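Formate dehydrogenase subunit beta (Desulfovibrio gigas, PDB 1H0H) serves as the electron-transfer subunit of a formate dehydrogenase, carrying three [4Fe-4S] clusters for the reversible two-electron oxidation of formate to carbon dioxide. Local coordinates at residues 141-145 and 146-150; 202-205 and 206-209. All coordinates share one frame; numbering follows the deposited sequence.

Contact 1 of 2, residues 141-145 and 146-150; sequences IDRIT and NGLRP
R143 reaches from the end of helix 141-144 to the chain that follows it, and its NE donates to R149 O at 2.8 Å. The bond is nearly straight (166° at the hydrogen); the acceptor lies at the guanidinium edge, in its plane, and the donor almost in line with the carbonyl. Extended at chi2, the side chain bends at chi3 (71°), which brings NE to that oxygen. L148 CD1 covers one guanidinium face, 4.0 Å from R143 CZ, and water 1 joins R143 NH2 to R149 N. R143 O accepts from two amides on opposite faces of its plane: N146 N, well above it, at 3.0 Å, and L148 N, less tilted, at 2.9 Å. The latter is a six-to-one bond at the helix C-terminus; with G147 at positive phi (77°) it resembles a Schellman motif, but water 2 bridges I144 O and G147 N in place of the inner bond. N146 ND2 donates to D142 O at 2.7 Å, in the amide plane, and also to the backbone of the neighbouring protein chain; T145 OG1 returns to I141 O at 2.8 Å. Farther out, R143 forms a cation-pi contact with W24 and a salt bridge to that neighbouring chain. The turn leads into helix 151-155, which carries cluster ligand C152; its N-cap residue P150 touches the cluster, and I144 and P150 pack on F163 of strand 161-163.

Contact 2 of 2, residues 202-205 and 206-209; sequences AHNP and KLYH
Y208 OH and A202 N close the loop after strand 197-201, around a turn at 204-209 that opens with an Asx turn at N204; 206-208 follow helical backbone angles but do not form a regular helix. A202 N donates to Y208 OH at 3.0 Å, with 164° at the hydrogen. The ring gets there because Y208 CG stands anti to its own carbonyl carbon (chi1 -68°), bringing CD1 to 3.7 Å from N204 O, which lies at the ring edge and in its plane. H203 crosses the tyrosine at about a right angle; Y208 OH lies at the imidazole edge, near its plane, 3.6 Å from H203 CD2. The imidazole also meets the ring of Y184, the planes steeply inclined. N204 and L207 cross at about a right angle too, with N204 CB 3.9 Å from L207 CD1. Meanwhile L207 and Y208 reach L66 on strand 62-70, and their carbonyl oxygens accept hydrogen bonds from strand 51-59, L207 O from Q57 NE2 and Y208 O from H55 ND1. Two backbone carbonyls and one side-chain oxygen hold the turn. N204 O takes L207 N, and P205 O takes both Y208 N and H209 N, the latter in the carbonyl plane. In the Asx turn itself, N204 OD1 accepts K206 N at 3.1 Å, the donor standing 66° above the plane of the side-chain carbonyl.

Overall arrangement
From the N terminus, the chain passes strand 2-7, the long strands 51-59 and 62-70 and most of the cluster ligands before contact 1, which closes the short turn between helices 141-144 and 151-155. Strand 161-163, helix 166-180 and strands 188-189 and 197-201 follow, and contact 2 then closes the loop after the last strand, near the C terminus. The two are in series, neither nesting nor crossing, and do not touch: their centres are 30 Å apart, on opposite sides of the chain's centre. Contact 1 links cluster-bearing segments to strand 161-163 and the neighbouring protein chain; contact 2 ties the C-terminal segment to strands 51-59 and 62-70.

Contact 1 of 2, residues 141-145 and 146-150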
loop_
_atom_site.group_PDB
_atom_site.type_symbol
_atom_site.label_atom_id
_atom_site.label_comp_id
_atom_site.label_asym_id
_atom_site.label_seq_id
_atom_site.Cartn_x
_atom_site.Cartn_y
_atom_site.Cartn_z
ATOM N N ILE B 141 -18.117 -4.352 -29.995
ATOM C CA ILE B 141 -18.997 -5.243 -30.715
ATOM C C ILE B 141 -18.574 -6.721 -30.640
ATOM O O ILE B 141 -19.422 -7.600 -30.473
ATOM C CB ILE B 141 -19.207 -4.749 -32.186
ATOM C CG1 ILE B 141 -20.294 -5.573 -32.892
ATOM C CG2 ILE B 141 -17.938 -4.839 -32.960
ATOM C CD1 ILE B 141 -21.620 -5.537 -32.204
ATOM N N ASP B 142 -17.277 -6.998 -30.767
ATOM C CA ASP B 142 -16.797 -8.362 -30.663
ATOM C C ASP B 142 -17.039 -9.021 -29.307
ATOM O O ASP B 142 -17.416 -10.201 -29.249
ATOM C CB ASP B 142 -15.313 -8.477 -31.022
ATOM C CG ASP B 142 -14.439 -7.552 -30.217
ATOM O OD1 ASP B 142 -14.915 -6.476 -29.739
ATOM O OD2 ASP B 142 -13.229 -7.803 -30.043
ATOM N N ARG B 143 -16.817 -8.281 -28.227
ATOM C CA ARG B 143 -17.078 -8.821 -26.896
ATOM C C ARG B 143 -18.573 -9.081 -26.667
ATOM O O ARG B 143 -18.945 -10.130 -26.145
ATOM C CB ARG B 143 -16.594 -7.838 -25.819
ATOM C CG ARG B 143 -15.084 -7.659 -25.773
ATOM C CD ARG B 143 -14.605 -6.635 -24.743
ATOM N NE ARG B 143 -14.773 -7.125 -23.386
ATOM C CZ ARG B 143 -13.879 -7.884 -22.741
ATOM N NH1 ARG B 143 -12.740 -8.249 -23.318
ATOM N NH2 ARG B 143 -14.117 -8.272 -21.492
ATOM N N ILE B 144 -19.420 -8.137 -27.079
ATOM C CA ILE B 144 -20.836 -8.225 -26.753
ATOM C C ILE B 144 -21.618 -9.252 -27.568
ATOM O O ILE B 144 -22.740 -9.618 -27.224
ATOM C CB ILE B 144 -21.529 -6.834 -26.747
ATOM C CG1 ILE B 144 -21.581 -6.183 -28.133
ATOM C CG2 ILE B 144 -20.886 -5.918 -25.767
ATOM C CD1 ILE B 144 -22.394 -4.862 -28.081
ATOM N N THR B 145 -21.010 -9.726 -28.644
ATOM C CA THR B 145 -21.632 -10.754 -29.445
ATOM C C THR B 145 -20.935 -12.060 -29.148
ATOM O O THR B 145 -21.212 -13.059 -29.793
ATOM C CB THR B 145 -21.538 -10.416 -30.949
ATOM O OG1 THR B 145 -20.166 -10.180 -31.294
ATOM C CG2 THR B 145 -22.197 -9.096 -31.237
ATOM N N ASN B 146 -20.048 -12.061 -28.156
ATOM C CA ASN B 146 -19.333 -13.283 -27.765
ATOM C C ASN B 146 -19.425 -13.561 -26.260
ATOM O O ASN B 146 -18.499 -14.116 -25.668
ATOM C CB ASN B 146 -17.862 -13.255 -28.214
ATOM C CG ASN B 146 -17.694 -13.596 -29.682
ATOM O OD1 ASN B 146 -17.801 -14.758 -30.073
ATOM N ND2 ASN B 146 -17.452 -12.580 -30.510
ATOM N N GLY B 147 -20.544 -13.164 -25.655
ATOM C CA GLY B 147 -20.810 -13.443 -24.259
ATOM C C GLY B 147 -20.096 -12.606 -23.213
ATOM O O GLY B 147 -20.111 -12.969 -22.046
ATOM N N LEU B 148 -19.481 -11.498 -23.611
ATOM C CA LEU B 148 -18.790 -10.634 -22.666
ATOM C C LEU B 148 -19.435 -9.254 -22.654
ATOM O O LEU B 148 -20.205 -8.924 -23.531
ATOM C CB LEU B 148 -17.317 -10.495 -23.052
ATOM C CG LEU B 148 -16.497 -11.780 -23.038
ATOM C CD1 LEU B 148 -15.154 -11.559 -23.741
ATOM C CD2 LEU B 148 -16.273 -12.218 -21.587
ATOM N N ARG B 149 -19.113 -8.454 -21.651
ATOM C CA ARG B 149 -19.569 -7.065 -21.592
ATOM C C ARG B 149 -18.479 -6.157 -22.168
ATOM O O ARG B 149 -17.357 -6.597 -22.368
ATOM C CB ARG B 149 -19.842 -6.671 -20.147
ATOM C CG ARG B 149 -21.002 -7.411 -19.500
ATOM C CD ARG B 149 -20.974 -7.347 -17.989
ATOM N NE ARG B 149 -19.824 -8.078 -17.453
ATOM C CZ ARG B 149 -19.116 -7.703 -16.393
ATOM N NH1 ARG B 149 -19.440 -6.602 -15.725
ATOM N NH2 ARG B 149 -18.083 -8.438 -15.990
ATOM N N PRO B 150 -18.781 -4.904 -22.466
ATOM C CA PRO B 150 -17.738 -3.986 -22.929
ATOM C C PRO B 150 -16.563 -3.870 -21.967
ATOM O O PRO B 150 -16.751 -4.011 -20.760
ATOM C CB PRO B 150 -18.473 -2.656 -23.056
ATOM C CG PRO B 150 -19.879 -3.097 -23.437
ATOM C CD PRO B 150 -20.129 -4.306 -22.548
HETATM O O HOH W 1 -16.827 -8.672 -19.816
HETATM O O HOH W 2 -22.891 -12.519 -26.558
#

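Contact 2 of 2, residues 202-205 and 206-209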
loop_
_atom_site.group_PDB
_atom_site.type_symbol
_atom_site.label_atom_id
_atom_site.label_comp_id
_atom_site.label_asym_id
_atom_site.label_seq_id
_atom_site.Cartn_x
_atom_site.Cartn_y
_atom_site.Cartn_z
ATOM N N ALA B 202 -25.339 15.171 -12.006
ATOM C CA ALA B 202 -25.959 15.704 -10.809
ATOM C C ALA B 202 -26.200 17.212 -10.911
ATOM O O ALA B 202 -26.846 17.788 -10.064
ATOM C CB ALA B 202 -25.110 15.374 -9.577
ATOM N N HIS B 203 -25.657 17.829 -11.950
ATOM C CA HIS B 203 -25.780 19.262 -12.159
ATOM C C HIS B 203 -25.855 19.517 -13.650
ATOM O O HIS B 203 -25.773 18.587 -14.444
ATOM C CB HIS B 203 -24.547 19.992 -11.594
ATOM C CG HIS B 203 -24.141 19.515 -10.242
ATOM N ND1 HIS B 203 -24.584 20.105 -9.083
ATOM C CD2 HIS B 203 -23.359 18.477 -9.865
ATOM C CE1 HIS B 203 -24.082 19.460 -8.045
ATOM N NE2 HIS B 203 -23.332 18.470 -8.495
ATOM N N ASN B 204 -26.010 20.778 -14.023
ATOM C CA ASN B 204 -25.987 21.176 -15.419
ATOM C C ASN B 204 -24.924 20.391 -16.208
ATOM O O ASN B 204 -23.738 20.460 -15.887
ATOM C CB ASN B 204 -25.666 22.660 -15.479
ATOM C CG ASN B 204 -25.462 23.163 -16.888
ATOM O OD1 ASN B 204 -25.761 22.468 -17.854
ATOM N ND2 ASN B 204 -24.950 24.403 -17.008
ATOM N N PRO B 205 -25.371 19.594 -17.180
ATOM C CA PRO B 205 -24.506 18.794 -18.063
ATOM C C PRO B 205 -23.273 19.507 -18.616
ATOM O O PRO B 205 -22.187 18.908 -18.728
ATOM C CB PRO B 205 -25.455 18.422 -19.214
ATOM C CG PRO B 205 -26.774 18.283 -18.571
ATOM C CD PRO B 205 -26.801 19.328 -17.443
ATOM N N LYS B 206 -23.436 20.787 -18.925
ATOM C CA LYS B 206 -22.366 21.590 -19.483
ATOM C C LYS B 206 -21.235 21.872 -18.476
ATOM O O LYS B 206 -20.150 22.330 -18.846
ATOM C CB LYS B 206 -22.944 22.859 -20.126
ATOM C CG LYS B 206 -23.663 22.578 -21.465
ATOM C CD LYS B 206 -24.308 23.839 -22.046
ATOM C CE LYS B 206 -24.971 23.584 -23.383
ATOM N NZ LYS B 206 -25.811 22.336 -23.395
ATOM N N LEU B 207 -21.483 21.598 -17.208
ATOM C CA LEU B 207 -20.436 21.717 -16.194
ATOM C C LEU B 207 -19.553 20.472 -16.261
ATOM O O LEU B 207 -18.408 20.479 -15.798
ATOM C CB LEU B 207 -21.037 21.855 -14.798
ATOM C CG LEU B 207 -21.787 23.159 -14.584
ATOM C CD1 LEU B 207 -22.479 23.166 -13.260
ATOM C CD2 LEU B 207 -20.816 24.308 -14.702
ATOM N N TYR B 208 -20.074 19.409 -16.852
ATOM C CA TYR B 208 -19.277 18.189 -17.041
ATOM C C TYR B 208 -18.536 18.216 -18.369
ATOM O O TYR B 208 -17.358 17.844 -18.453
ATOM C CB TYR B 208 -20.144 16.932 -17.000
ATOM C CG TYR B 208 -20.745 16.612 -15.647
ATOM C CD1 TYR B 208 -21.792 17.376 -15.121
ATOM C CD2 TYR B 208 -20.284 15.531 -14.908
ATOM C CE1 TYR B 208 -22.343 17.079 -13.881
ATOM C CE2 TYR B 208 -20.848 15.208 -13.671
ATOM C CZ TYR B 208 -21.868 15.983 -13.158
ATOM O OH TYR B 208 -22.408 15.665 -11.916
ATOM N N HIS B 209 -19.225 18.654 -19.413
ATOM C CA HIS B 209 -18.626 18.690 -20.744
ATOM C C HIS B 209 -19.513 19.519 -21.641
ATOM O O HIS B 209 -20.746 19.427 -21.557
ATOM C CB HIS B 209 -18.485 17.270 -21.302
ATOM C CG HIS B 209 -17.899 17.210 -22.671
ATOM N ND1 HIS B 209 -16.812 17.967 -23.045
ATOM C CD2 HIS B 209 -18.250 16.484 -23.763
ATOM C CE1 HIS B 209 -16.502 17.696 -24.301
ATOM N NE2 HIS B 209 -17.366 16.807 -24.763
#